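Local coordinates for protein cadherin-23 (Mus musculus, PDB 5UZ8) that probably mediates calcium-dependent cell adhesion as part of a rod of cadherin repeats in hearing, where inner-ear mechanotransduction relies on cadherin-23 links, at residues V19-T24 with T73-E78; G26-A31 with K67-R72; L52-Y57 with E77-L82; L82-R87 with V102-V107; D108-N113 with A199-E204. All blocks are in the same frame, centred on the assembly; numbering follows the deposited sequence. Where two conformers were deposited one is given.

Contact 1: residues V19-T24 with T73-E78. With CA (calcium ion), chain K; CA (calcium ion), chain J.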
# COMPACT_ATOMS: atom_id res chain seq x y z
N VAL A 19 0.08 -19.24 30.25
CA VAL A 19 1.01 -18.16 30.52
C VAL A 19 0.99 -17.24 29.31
O VAL A 19 1.20 -17.69 28.18
CB VAL A 19 2.43 -18.69 30.70
CG1 VAL A 19 3.45 -17.57 30.83
CG2 VAL A 19 2.49 -19.61 31.93
N LEU A 20 0.78 -15.96 29.54
CA LEU A 20 0.86 -14.99 28.42
C LEU A 20 2.29 -14.83 28.00
O LEU A 20 3.19 -14.60 28.83
CB LEU A 20 0.34 -13.62 28.83
CG LEU A 20 -1.11 -13.53 29.28
CD1 LEU A 20 -1.39 -12.15 29.86
CD2 LEU A 20 -2.05 -13.81 28.11
N GLU A 21 2.55 -14.92 26.70
CA GLU A 21 3.87 -14.56 26.21
C GLU A 21 4.24 -13.16 26.69
O GLU A 21 3.38 -12.31 26.88
CB GLU A 21 3.98 -14.67 24.70
CG GLU A 21 3.15 -13.66 23.94
CD GLU A 21 3.52 -13.58 22.47
OE1 GLU A 21 2.59 -13.35 21.64
OE2 GLU A 21 4.71 -13.71 22.16
N GLY A 22 5.53 -12.95 26.96
CA GLY A 22 6.02 -11.68 27.44
C GLY A 22 5.96 -11.47 28.94
O GLY A 22 6.38 -10.40 29.41
N ALA A 23 5.45 -12.45 29.69
CA ALA A 23 5.43 -12.38 31.14
C ALA A 23 6.84 -12.04 31.62
O ALA A 23 7.83 -12.69 31.23
CB ALA A 23 5.00 -13.73 31.72
N THR A 24 6.93 -11.00 32.43
CA THR A 24 8.26 -10.49 32.82
C THR A 24 8.97 -11.44 33.80
O THR A 24 8.32 -12.15 34.58
CB THR A 24 8.15 -9.07 33.44
OG1 THR A 24 7.11 -9.07 34.43
CG2 THR A 24 7.84 -8.04 32.38
N THR A 73 12.04 -14.23 29.42
CA THR A 73 10.70 -14.05 28.87
C THR A 73 10.49 -14.92 27.65
O THR A 73 11.39 -15.10 26.85
CB THR A 73 10.42 -12.60 28.46
OG1 THR A 73 11.43 -12.16 27.54
CG2 THR A 73 10.41 -11.74 29.69
N VAL A 74 9.30 -15.48 27.55
CA VAL A 74 8.95 -16.40 26.46
C VAL A 74 8.21 -15.64 25.36
O VAL A 74 7.47 -14.68 25.62
CB VAL A 74 8.11 -17.58 27.00
CG1 VAL A 74 6.69 -17.17 27.34
CG2 VAL A 74 8.13 -18.74 26.03
N ASP A 75 8.45 -16.08 24.14
CA ASP A 75 7.89 -15.53 22.92
C ASP A 75 7.03 -16.62 22.25
O ASP A 75 7.55 -17.64 21.82
CB ASP A 75 9.04 -15.13 22.01
CG ASP A 75 8.58 -14.49 20.69
OD1 ASP A 75 7.37 -14.27 20.47
OD2 ASP A 75 9.46 -14.20 19.87
N TYR A 76 5.72 -16.37 22.12
CA TYR A 76 4.81 -17.31 21.48
C TYR A 76 5.26 -17.59 20.05
O TYR A 76 5.09 -18.69 19.57
CB TYR A 76 3.36 -16.79 21.47
CG TYR A 76 2.39 -17.78 20.89
CD1 TYR A 76 1.86 -18.83 21.68
CD2 TYR A 76 2.02 -17.72 19.55
CE1 TYR A 76 0.99 -19.74 21.14
CE2 TYR A 76 1.14 -18.62 19.03
CZ TYR A 76 0.64 -19.63 19.81
OH TYR A 76 -0.22 -20.53 19.26
N GLU A 77 5.84 -16.60 19.39
CA GLU A 77 6.31 -16.80 18.04
C GLU A 77 7.51 -17.78 17.95
O GLU A 77 7.82 -18.21 16.86
CB GLU A 77 6.58 -15.47 17.34
CG GLU A 77 5.33 -14.74 16.88
CD GLU A 77 4.39 -14.28 18.00
OE1 GLU A 77 3.24 -14.73 17.95
OE2 GLU A 77 4.74 -13.46 18.89
N GLU A 78 8.12 -18.14 19.10
CA GLU A 78 9.21 -19.13 19.17
C GLU A 78 8.81 -20.40 19.91
O GLU A 78 9.27 -21.49 19.56
CB GLU A 78 10.43 -18.53 19.88
CG GLU A 78 11.06 -17.37 19.14
CD GLU A 78 11.55 -17.76 17.76
OE1 GLU A 78 11.82 -18.96 17.53
OE2 GLU A 78 11.66 -16.88 16.89
CA CA K . 5.93 -12.42 20.53
CA CA J . 2.26 -12.87 19.38
O HOH W 1 7.77 -15.17 29.94
O HOH W 2 6.97 -11.25 18.77
O HOH W 3 7.83 -11.65 21.87
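In Glu-21, CG lies between the backbone N and the carbonyl carbon (chi1 68°) and the chain runs extended beyond it, whereas Glu-77 bends at chi2 (64°); the two side chains cross at about a right angle and meet at the paired calcium ions of a cadherin linker site. Glu-21 divides its carboxylate, OE1 going to one calcium ion and OE2 to the other at 2.4 Å. Glu-77 OE2 bridges both ions, and its OE1 adds a second bond to the ion held by Glu-21 OE1. Asp-75 OD1 joins the ion bound by Glu-21 OE2 and also accepts from Glu-77 N, an Asx turn. Glu-21 OE2 and Asp-75 OD1 stand 3.2 Å apart, a spacing that the shared calcium ion probably makes tolerable. Asp-108, Ile-109, Asp-111 and Asp-144 contribute further ligands. Away from the ions, Gly-22 N donates to Val-74 O. Tyr-76 N reaches Glu-21 OE2 at 2.8 Å, from 61° out of the carboxylate plane.

Contact 2: residues G26-A31 with K67-R72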
# COMPACT_ATOMS: atom_id res chain seq x y z
N GLY A 26 10.46 -13.12 36.94
CA GLY A 26 9.93 -13.05 38.30
C GLY A 26 8.43 -13.28 38.44
O GLY A 26 7.96 -13.49 39.53
N THR A 27 7.70 -13.23 37.34
CA THR A 27 6.26 -13.45 37.31
C THR A 27 5.97 -14.90 37.69
O THR A 27 6.65 -15.82 37.20
CB THR A 27 5.68 -13.18 35.92
OG1 THR A 27 5.87 -11.80 35.60
CG2 THR A 27 4.15 -13.49 35.84
N THR A 28 4.99 -15.09 38.57
CA THR A 28 4.60 -16.42 38.98
C THR A 28 3.87 -17.09 37.83
O THR A 28 2.89 -16.54 37.29
CB THR A 28 3.70 -16.40 40.23
OG1 THR A 28 4.44 -15.90 41.34
CG2 THR A 28 3.18 -17.79 40.55
N LEU A 29 4.36 -18.25 37.43
CA LEU A 29 3.78 -18.97 36.31
C LEU A 29 2.85 -20.09 36.79
O LEU A 29 1.82 -20.33 36.17
CB LEU A 29 4.86 -19.55 35.45
CG LEU A 29 5.88 -18.55 34.91
CD1 LEU A 29 6.85 -19.31 34.02
CD2 LEU A 29 5.21 -17.42 34.16
N ILE A 30 3.24 -20.79 37.84
CA ILE A 30 2.42 -21.85 38.42
C ILE A 30 2.95 -22.10 39.81
O ILE A 30 4.12 -21.87 40.06
CB ILE A 30 2.46 -23.13 37.56
CG1 ILE A 30 1.41 -24.15 38.03
CG2 ILE A 30 3.87 -23.75 37.48
CD1 ILE A 30 1.25 -25.28 37.02
N ALA A 31 2.09 -22.54 40.71
CA ALA A 31 2.53 -22.97 42.02
C ALA A 31 2.00 -24.34 42.31
O ALA A 31 0.80 -24.56 42.20
CB ALA A 31 2.05 -22.00 43.07
N LYS A 67 6.76 -22.79 44.00
CA LYS A 67 6.40 -21.64 43.20
C LYS A 67 7.36 -21.48 42.03
O LYS A 67 8.55 -21.27 42.24
CB LYS A 67 6.40 -20.36 44.05
CG LYS A 67 5.87 -19.18 43.25
CD LYS A 67 6.18 -17.85 43.91
CE LYS A 67 5.40 -17.64 45.18
NZ LYS A 67 6.03 -16.47 45.87
N VAL A 68 6.84 -21.54 40.80
CA VAL A 68 7.65 -21.46 39.60
C VAL A 68 7.42 -20.09 38.99
O VAL A 68 6.27 -19.68 38.76
CB VAL A 68 7.27 -22.55 38.59
CG1 VAL A 68 8.08 -22.41 37.30
CG2 VAL A 68 7.46 -23.94 39.22
N ILE A 69 8.53 -19.40 38.74
CA ILE A 69 8.52 -18.05 38.18
C ILE A 69 9.25 -18.00 36.84
O ILE A 69 10.05 -18.88 36.51
CB ILE A 69 9.14 -17.02 39.16
CG1 ILE A 69 10.66 -17.28 39.34
CG2 ILE A 69 8.41 -17.06 40.49
CD1 ILE A 69 11.37 -16.36 40.32
N ALA A 70 8.95 -16.96 36.08
CA ALA A 70 9.63 -16.70 34.82
C ALA A 70 11.12 -16.35 35.01
O ALA A 70 11.48 -15.54 35.87
CB ALA A 70 8.89 -15.59 34.05
N ASN A 71 11.95 -16.97 34.18
CA ASN A 71 13.35 -16.66 34.03
C ASN A 71 13.47 -15.78 32.78
O ASN A 71 13.15 -14.61 32.88
CB ASN A 71 14.20 -17.94 34.02
CG ASN A 71 15.69 -17.67 33.96
OD1 ASN A 71 16.14 -16.52 34.01
ND2 ASN A 71 16.48 -18.74 33.88
N ARG A 72 13.90 -16.31 31.64
CA ARG A 72 13.81 -15.54 30.42
C ARG A 72 12.34 -15.36 30.04
O ARG A 72 11.50 -16.22 30.33
CB ARG A 72 14.61 -16.19 29.29
CG ARG A 72 16.09 -16.11 29.54
CD ARG A 72 16.89 -16.97 28.59
NE ARG A 72 18.31 -16.80 28.88
CZ ARG A 72 18.96 -17.36 29.90
NH1 ARG A 72 18.34 -18.20 30.75
NH2 ARG A 72 20.26 -17.09 30.05
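The segments 26-31 and 67-72 pair antiparallel, their strand axes 161° apart, with a classic beta bulge at which Leu-29 N (2.7 Å) and, weakly, Ile-30 N (3.4 Å) both donate to Val-68 O, flanked by bonds from Val-68 N to Ile-30 O, from Ala-70 N to Thr-27 O and from Gly-26 N to Ala-70 O. Ile-30 and Val-68 lie side by side and point the same way, Ile-30 CG2 resting 3.8 Å from Val-68 CB. On the face bearing Thr-28 and Lys-67, these two cross at about a right angle, with Thr-28 OG1 3.7 Å from Lys-67 CD; Lys-67 NZ forms a salt bridge with Glu-61. Leu-29 CG sits 3.6 Å from Ala-70 N, and its CD2 touches Ala-70 CB at 4.1 Å. An alanine in place of Leu-29 would probably open a gap beside Ala-70, where CG and both methyls now pack. Within its own sheet Leu-29 also touches Val-58 of strand 58-60. It meets Val-19 and Leu-104 as well, and Ile-30 meets Val-102, so this pair of strands packs against strands 15-20 and 97-107 of the facing sheet.

Contact 3: residues L52-Y57 with E77-L82. With CA (calcium ion), chain J; CA (calcium ion), chain K.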
# COMPACT_ATOMS: atom_id res chain seq x y z
N LEU A 52 13.89 -29.36 31.57
CA LEU A 52 13.24 -28.16 31.04
C LEU A 52 13.27 -28.19 29.53
O LEU A 52 14.35 -28.20 28.94
CB LEU A 52 13.89 -26.87 31.54
CG LEU A 52 13.38 -26.43 32.93
CD1 LEU A 52 13.75 -27.47 33.98
CD2 LEU A 52 14.01 -25.09 33.25
N THR A 53 12.08 -28.19 28.93
CA THR A 53 11.91 -28.42 27.50
C THR A 53 10.95 -27.40 26.90
O THR A 53 9.73 -27.59 27.03
CB THR A 53 11.37 -29.87 27.29
OG1 THR A 53 12.34 -30.80 27.78
CG2 THR A 53 11.17 -30.17 25.81
N PRO A 54 11.44 -26.31 26.27
CA PRO A 54 12.87 -25.92 26.15
C PRO A 54 13.44 -25.28 27.43
O PRO A 54 12.66 -24.84 28.29
CB PRO A 54 12.82 -24.85 25.06
CG PRO A 54 11.47 -24.17 25.28
CD PRO A 54 10.54 -25.23 25.81
N PRO A 55 14.79 -25.16 27.53
CA PRO A 55 15.35 -24.61 28.75
C PRO A 55 15.38 -23.08 28.77
O PRO A 55 15.24 -22.41 27.74
CB PRO A 55 16.79 -25.17 28.76
CG PRO A 55 17.14 -25.30 27.31
CD PRO A 55 15.85 -25.71 26.65
N GLY A 56 15.57 -22.54 29.97
CA GLY A 56 15.85 -21.13 30.12
C GLY A 56 14.73 -20.21 30.56
O GLY A 56 15.00 -19.05 30.85
N TYR A 57 13.49 -20.72 30.60
CA TYR A 57 12.33 -19.88 30.79
C TYR A 57 11.66 -19.92 32.15
O TYR A 57 10.81 -19.05 32.44
CB TYR A 57 11.28 -20.14 29.71
CG TYR A 57 11.78 -19.91 28.29
CD1 TYR A 57 11.73 -18.64 27.70
CD2 TYR A 57 12.25 -20.96 27.54
CE1 TYR A 57 12.15 -18.45 26.40
CE2 TYR A 57 12.71 -20.77 26.25
CZ TYR A 57 12.64 -19.51 25.69
OH TYR A 57 13.07 -19.32 24.41
N GLU A 77 5.84 -16.60 19.39
CA GLU A 77 6.31 -16.80 18.04
C GLU A 77 7.51 -17.78 17.95
O GLU A 77 7.82 -18.21 16.86
CB GLU A 77 6.58 -15.47 17.34
CG GLU A 77 5.33 -14.74 16.88
CD GLU A 77 4.39 -14.28 18.00
OE1 GLU A 77 3.24 -14.73 17.95
OE2 GLU A 77 4.74 -13.46 18.89
N GLU A 78 8.12 -18.14 19.10
CA GLU A 78 9.21 -19.13 19.17
C GLU A 78 8.81 -20.40 19.91
O GLU A 78 9.27 -21.49 19.56
CB GLU A 78 10.43 -18.53 19.88
CG GLU A 78 11.06 -17.37 19.14
CD GLU A 78 11.55 -17.76 17.76
OE1 GLU A 78 11.82 -18.96 17.53
OE2 GLU A 78 11.66 -16.88 16.89
N VAL A 79 7.98 -20.27 20.94
CA VAL A 79 7.66 -21.37 21.86
C VAL A 79 6.17 -21.40 22.18
O VAL A 79 5.62 -20.41 22.62
CB VAL A 79 8.42 -21.16 23.18
CG1 VAL A 79 8.04 -22.19 24.23
CG2 VAL A 79 9.93 -21.11 22.93
N HIS A 80 5.54 -22.56 21.97
CA HIS A 80 4.12 -22.75 22.33
C HIS A 80 3.90 -23.42 23.68
O HIS A 80 2.85 -23.24 24.29
CB HIS A 80 3.36 -23.49 21.22
CG HIS A 80 3.21 -22.71 19.95
ND1 HIS A 80 2.70 -23.26 18.79
CD2 HIS A 80 3.50 -21.42 19.65
CE1 HIS A 80 2.69 -22.34 17.84
NE2 HIS A 80 3.19 -21.22 18.33
N TRP A 81 4.87 -24.22 24.15
CA TRP A 81 4.74 -24.96 25.41
C TRP A 81 6.06 -24.90 26.19
O TRP A 81 7.12 -25.09 25.62
CB TRP A 81 4.38 -26.43 25.11
CG TRP A 81 2.98 -26.55 24.59
CD1 TRP A 81 2.60 -26.50 23.30
CD2 TRP A 81 1.78 -26.68 25.37
NE1 TRP A 81 1.20 -26.60 23.20
CE2 TRP A 81 0.69 -26.71 24.47
CE3 TRP A 81 1.53 -26.80 26.75
CZ2 TRP A 81 -0.62 -26.85 24.90
CZ3 TRP A 81 0.20 -26.93 27.18
CH2 TRP A 81 -0.85 -26.95 26.26
N LEU A 82 5.98 -24.59 27.48
CA LEU A 82 7.13 -24.76 28.38
C LEU A 82 6.82 -25.98 29.24
O LEU A 82 5.97 -25.91 30.13
CB LEU A 82 7.33 -23.55 29.26
CG LEU A 82 7.72 -22.27 28.52
CD1 LEU A 82 7.74 -21.07 29.46
CD2 LEU A 82 9.04 -22.46 27.80
CA CA J . 2.26 -12.87 19.38
CA CA K . 5.93 -12.42 20.53
O HOH W 4 8.15 -27.54 24.63
O HOH W 2 6.97 -11.25 18.77
O HOH W 3 7.83 -11.65 21.87
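The Tyr-57 ring has Pro-54 O at its edge, in the ring plane, while Leu-82 CD2 and Val-79 CG2 approach it obliquely from across the contact. This apolar cluster lies in the first cadherin repeat of the fragment, a Greek-key beta sandwich, where the chain leaves strand 46-53 beside the start of strand 81-89. Tyr-57 and Leu-82 cross at about a right angle, with Tyr-57 CD2 3.6 Å from Leu-82 CD2. Both methyls of Leu-82 press on the root of the tyrosine from one side, CD1 3.7 Å from Tyr-57 CB. Tyr-57 CG, anti to the carbonyl carbon at chi1 -58°, is thereby brought to 3.8 Å from Leu-82 CD2. Farther out, Tyr-57 OH comes within 3.9 Å of Val-79 CG2. Pro-54, which follows a cis peptide bond, touches both partners: its CG and Val-79 CG1 meet tip to tip at 4.1 Å, whereas its ring crosses Leu-82 at about a right angle, with Pro-54 CD 3.7 Å from Leu-82 CD2. Val-74 touches both Tyr-57 and Val-79, linking the cluster to the loop that carries calcium ligands. At the polar margin a single water bridges two backbone carbonyls, donating to Thr-53 O at 2.9 Å and to Trp-81 O at 2.8 Å.

Contact 4: residues L82-R87 with V102-V107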
# COMPACT_ATOMS: atom_id res chain seq x y z
N LEU A 82 5.98 -24.59 27.48
CA LEU A 82 7.13 -24.76 28.38
C LEU A 82 6.82 -25.98 29.24
O LEU A 82 5.97 -25.91 30.13
CB LEU A 82 7.33 -23.55 29.26
CG LEU A 82 7.72 -22.27 28.52
CD1 LEU A 82 7.74 -21.07 29.46
CD2 LEU A 82 9.04 -22.46 27.80
N ASN A 83 7.51 -27.09 28.96
CA ASN A 83 7.30 -28.32 29.71
C ASN A 83 8.51 -28.61 30.61
O ASN A 83 9.66 -28.30 30.26
CB ASN A 83 7.02 -29.49 28.75
CG ASN A 83 5.85 -29.20 27.82
OD1 ASN A 83 4.93 -28.45 28.18
ND2 ASN A 83 5.91 -29.73 26.62
N PHE A 84 8.24 -29.20 31.77
CA PHE A 84 9.27 -29.59 32.69
C PHE A 84 8.70 -30.55 33.72
O PHE A 84 7.50 -30.85 33.72
CB PHE A 84 9.93 -28.37 33.36
CG PHE A 84 8.98 -27.47 34.06
CD1 PHE A 84 8.25 -26.51 33.34
CD2 PHE A 84 8.78 -27.56 35.43
CE1 PHE A 84 7.39 -25.65 33.98
CE2 PHE A 84 7.89 -26.70 36.08
CZ PHE A 84 7.20 -25.75 35.35
N THR A 85 9.58 -31.04 34.56
CA THR A 85 9.25 -31.96 35.62
C THR A 85 9.56 -31.29 36.94
O THR A 85 10.63 -30.68 37.09
CB THR A 85 10.11 -33.20 35.47
OG1 THR A 85 9.72 -33.89 34.29
CG2 THR A 85 9.96 -34.13 36.63
N VAL A 86 8.66 -31.44 37.91
CA VAL A 86 8.93 -31.03 39.28
C VAL A 86 9.23 -32.28 40.09
O VAL A 86 8.49 -33.26 40.00
CB VAL A 86 7.73 -30.32 39.92
CG1 VAL A 86 8.07 -29.95 41.35
CG2 VAL A 86 7.34 -29.07 39.14
N ARG A 87 10.35 -32.27 40.82
CA ARG A 87 10.72 -33.34 41.75
C ARG A 87 10.54 -32.81 43.15
O ARG A 87 11.08 -31.77 43.47
CB ARG A 87 12.17 -33.77 41.54
CG ARG A 87 12.65 -34.91 42.41
CD ARG A 87 14.10 -35.28 42.12
NE ARG A 87 14.64 -36.28 43.05
CZ ARG A 87 14.49 -37.60 42.93
NH1 ARG A 87 13.79 -38.14 41.92
NH2 ARG A 87 15.02 -38.42 43.84
N VAL A 102 4.84 -30.91 34.27
CA VAL A 102 4.14 -29.64 34.15
C VAL A 102 4.13 -29.22 32.69
O VAL A 102 5.14 -29.34 31.98
CB VAL A 102 4.77 -28.53 35.03
CG1 VAL A 102 4.00 -27.22 34.88
CG2 VAL A 102 4.76 -28.94 36.51
N TYR A 103 2.97 -28.73 32.25
CA TYR A 103 2.79 -28.27 30.87
C TYR A 103 2.25 -26.82 30.92
O TYR A 103 1.07 -26.61 31.24
CB TYR A 103 1.83 -29.17 30.10
CG TYR A 103 2.18 -30.65 30.08
CD1 TYR A 103 3.21 -31.14 29.29
CD2 TYR A 103 1.46 -31.56 30.84
CE1 TYR A 103 3.53 -32.50 29.26
CE2 TYR A 103 1.79 -32.91 30.84
CZ TYR A 103 2.81 -33.38 30.06
OH TYR A 103 3.07 -34.72 30.04
N LEU A 104 3.10 -25.84 30.61
CA LEU A 104 2.66 -24.46 30.56
C LEU A 104 2.31 -24.09 29.13
O LEU A 104 3.15 -24.17 28.23
CB LEU A 104 3.71 -23.50 31.14
CG LEU A 104 4.16 -23.76 32.56
CD1 LEU A 104 5.25 -22.75 32.93
CD2 LEU A 104 3.01 -23.72 33.53
N GLU A 105 1.06 -23.69 28.95
CA GLU A 105 0.48 -23.40 27.64
C GLU A 105 0.70 -21.92 27.35
O GLU A 105 0.12 -21.06 28.01
CB GLU A 105 -1.01 -23.72 27.67
CG GLU A 105 -1.79 -23.49 26.38
CD GLU A 105 -3.22 -24.00 26.48
OE1 GLU A 105 -3.69 -24.35 27.58
OE2 GLU A 105 -3.89 -24.09 25.45
N ILE A 106 1.57 -21.62 26.40
CA ILE A 106 1.87 -20.22 26.10
C ILE A 106 0.71 -19.63 25.28
O ILE A 106 0.20 -20.26 24.35
CB ILE A 106 3.23 -20.07 25.40
CG1 ILE A 106 4.35 -20.76 26.20
CG2 ILE A 106 3.59 -18.61 25.23
CD1 ILE A 106 4.34 -20.40 27.67
N VAL A 107 0.31 -18.40 25.62
CA VAL A 107 -0.83 -17.73 25.00
C VAL A 107 -0.31 -16.58 24.16
O VAL A 107 0.48 -15.76 24.64
CB VAL A 107 -1.76 -17.18 26.07
CG1 VAL A 107 -2.93 -16.41 25.45
CG2 VAL A 107 -2.27 -18.32 26.94
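Phe-84 and Val-102 lie side by side and point the same way, the valine CB standing over one face of the ring in a CH-pi contact, 3.8 Å from the ring centroid and 17° off its normal. Phe-84 CG, between the backbone N and the carbonyl carbon at chi1 55°, is placed so that the ring lies alongside Val-102. Leu-104 CD1 meets the same ring at its edge, in plane, 3.8 Å from Phe-84 CE1. Val-102 also uses its CG2, which touches Val-86 CG2 at 3.7 Å. Farther along, Leu-82 reaches Ile-106, with Leu-82 CD1 3.9 Å from Ile-106 CD1. On the opposite face Asn-83 crosses Tyr-103, amide and ring planes 80° apart. The backbones hold this register through reciprocal bonds: Val-102 N to Phe-84 O at 2.7 Å, Leu-104 N to Leu-82 O at 2.9 Å, and their returns. Phe-84 also touches Leu-49 and Leu-52 of strand 46-53. The arrangement is that of an antiparallel beta hairpin turning one apolar face into the core of a cadherin beta sandwich.

Contact 5: residues D108-N113 with A199-E204. With CA (calcium ion), chain J; CA (calcium ion), chain I; CA (calcium ion), chain K.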
# COMPACT_ATOMS: atom_id res chain seq x y z
N ASP A 108 -0.73 -16.56 22.90
CA ASP A 108 -0.35 -15.50 21.96
C ASP A 108 -0.96 -14.18 22.41
O ASP A 108 -2.16 -14.11 22.75
CB ASP A 108 -0.90 -15.89 20.58
CG ASP A 108 -0.54 -14.92 19.46
OD1 ASP A 108 0.58 -14.35 19.45
OD2 ASP A 108 -1.39 -14.80 18.54
N ILE A 109 -0.17 -13.12 22.35
CA ILE A 109 -0.67 -11.74 22.43
C ILE A 109 -0.40 -11.04 21.10
O ILE A 109 0.43 -11.48 20.30
CB ILE A 109 -0.07 -10.93 23.62
CG1 ILE A 109 1.36 -10.49 23.34
CG2 ILE A 109 -0.18 -11.71 24.93
CD1 ILE A 109 2.05 -9.74 24.47
N ASN A 110 -1.10 -9.94 20.86
CA ASN A 110 -0.99 -9.24 19.61
C ASN A 110 0.19 -8.27 19.66
O ASN A 110 0.00 -7.04 19.73
CB ASN A 110 -2.30 -8.52 19.26
CG ASN A 110 -2.28 -7.98 17.84
OD1 ASN A 110 -1.55 -8.48 17.00
ND2 ASN A 110 -3.08 -6.97 17.57
N ASP A 111 1.39 -8.83 19.58
CA ASP A 111 2.63 -8.06 19.68
C ASP A 111 3.39 -7.87 18.35
O ASP A 111 4.50 -7.33 18.36
CB ASP A 111 3.54 -8.59 20.81
CG ASP A 111 3.97 -10.05 20.63
OD1 ASP A 111 3.36 -10.83 19.86
OD2 ASP A 111 4.91 -10.47 21.36
N ASN A 112 2.81 -8.29 17.24
CA ASN A 112 3.40 -8.05 15.93
C ASN A 112 2.45 -7.24 15.05
O ASN A 112 1.25 -7.55 14.96
CB ASN A 112 3.77 -9.36 15.24
CG ASN A 112 4.95 -10.04 15.92
OD1 ASN A 112 6.11 -9.74 15.61
ND2 ASN A 112 4.66 -10.88 16.92
N ASN A 113 2.99 -6.24 14.38
CA ASN A 113 2.23 -5.44 13.42
C ASN A 113 2.21 -6.16 12.09
O ASN A 113 3.20 -6.81 11.74
CB ASN A 113 2.90 -4.09 13.17
CG ASN A 113 2.81 -3.17 14.37
OD1 ASN A 113 3.16 -3.55 15.45
ND2 ASN A 113 2.35 -1.95 14.16
N ALA A 199 -10.05 -0.52 18.92
CA ALA A 199 -8.94 0.14 18.22
C ALA A 199 -7.59 -0.01 18.95
O ALA A 199 -6.55 -0.19 18.30
CB ALA A 199 -9.26 1.61 18.01
N SER A 200 -7.63 0.03 20.27
CA SER A 200 -6.43 -0.08 21.10
C SER A 200 -5.71 -1.44 21.08
O SER A 200 -4.54 -1.48 21.48
CB SER A 200 -6.74 0.33 22.56
OG SER A 200 -7.30 -0.75 23.30
N ASN A 201 -6.36 -2.53 20.62
CA ASN A 201 -5.68 -3.85 20.52
C ASN A 201 -5.48 -4.20 19.03
O ASN A 201 -5.16 -5.33 18.74
CB ASN A 201 -6.43 -4.99 21.32
CG ASN A 201 -5.54 -6.26 21.64
OD1 ASN A 201 -4.31 -6.22 21.79
ND2 ASN A 201 -6.20 -7.39 21.79
N ARG A 202 -5.59 -3.22 18.13
CA ARG A 202 -5.30 -3.43 16.71
C ARG A 202 -4.01 -2.71 16.34
O ARG A 202 -3.84 -1.54 16.71
CB ARG A 202 -6.44 -2.92 15.83
CG ARG A 202 -7.77 -3.60 16.13
CD ARG A 202 -8.85 -3.30 15.11
NE ARG A 202 -8.57 -3.97 13.85
CZ ARG A 202 -9.24 -3.79 12.72
NH1 ARG A 202 -10.28 -2.96 12.64
NH2 ARG A 202 -8.85 -4.43 11.64
N ARG A 203 -3.14 -3.39 15.62
CA ARG A 203 -1.89 -2.85 15.14
C ARG A 203 -1.96 -2.67 13.63
O ARG A 203 -2.70 -3.36 12.93
CB ARG A 203 -0.73 -3.81 15.49
CG ARG A 203 -0.36 -3.86 16.94
CD ARG A 203 0.69 -4.92 17.23
NE ARG A 203 1.18 -4.82 18.61
CZ ARG A 203 2.15 -4.00 19.04
NH1 ARG A 203 2.51 -4.04 20.30
NH2 ARG A 203 2.78 -3.17 18.22
N GLU A 204 -1.17 -1.72 13.15
CA GLU A 204 -1.19 -1.35 11.75
C GLU A 204 0.17 -0.91 11.23
O GLU A 204 1.06 -0.51 12.02
CB GLU A 204 -2.18 -0.22 11.53
CG GLU A 204 -1.79 1.11 12.17
CD GLU A 204 -2.90 2.13 12.08
OE1 GLU A 204 -2.63 3.26 11.64
OE2 GLU A 204 -4.05 1.82 12.46
CA CA J . 2.26 -12.87 19.38
CA CA I . -0.63 -8.87 14.85
CA CA K . 5.93 -12.42 20.53
O HOH W 5 -2.89 -8.76 22.74
O HOH W 6 1.61 -6.17 22.58
O HOH W 7 -1.85 -5.02 20.48
O HOH W 2 6.97 -11.25 18.77
O HOH W 3 7.83 -11.65 21.87
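The linker between consecutive cadherin repeats, with its DxNDN calcium-binding sequence, is met here by a loop of the following repeat. Asn-110 faces two ways: its OD1 binds one calcium ion at 2.4 Å, and its ND2 donates to Asn-201 O at 2.9 Å, that oxygen lying in the amide plane. Asn-112 O joins the same ion, while Asp-108 OD1 and Ile-109 O bind a second, and Asp-111 spans that one and a third. Arg-203 extends from CG to NE and lays its guanidinium against the linker backbone, with Asp-111 C over one face. Its NE donates to Asn-110 O at 2.8 Å, close to the guanidinium plane, and NH2 reaches Asn-113 OD1 at 2.8 Å, the two side chains crossing at about a right angle. Asn-113 ND2 in turn donates to Glu-204 O at 2.9 Å. Two waters join Asn-110 to Asn-201 OD1, one through Asn-110 N and the other through Asn-110 O. A leucine in place of Arg-203 would probably leave Asn-113 OD1 without this donor and its amide freer to turn. The arginine bonds here to neutral oxygens, and the aspartates bind calcium; the polar grip probably helps fix Asn-110 at its ion.

Overall arrangement
From the N terminus, strand 15-20 runs into the turn of contact 1, which closes a long loop with 73-78. Contact 2 lies wholly within that loop, joining strands 28-35 and 66-70 of one sheet. Contact 3 crosses contact 2, since 52-57 falls between the segments of contact 2 and 77-82 comes after them; it also shares Glu-77 and Glu-78 with contact 1. Contact 4 follows in series as the hairpin of strands 81-89 and 97-107, sharing Leu-82 with contact 3, and its side chains meet those of contact 2 between the sheets. Directly after it, contact 5 closes a separate loop to 199-204 in the next repeat, joined to contact 1 through two calcium ions.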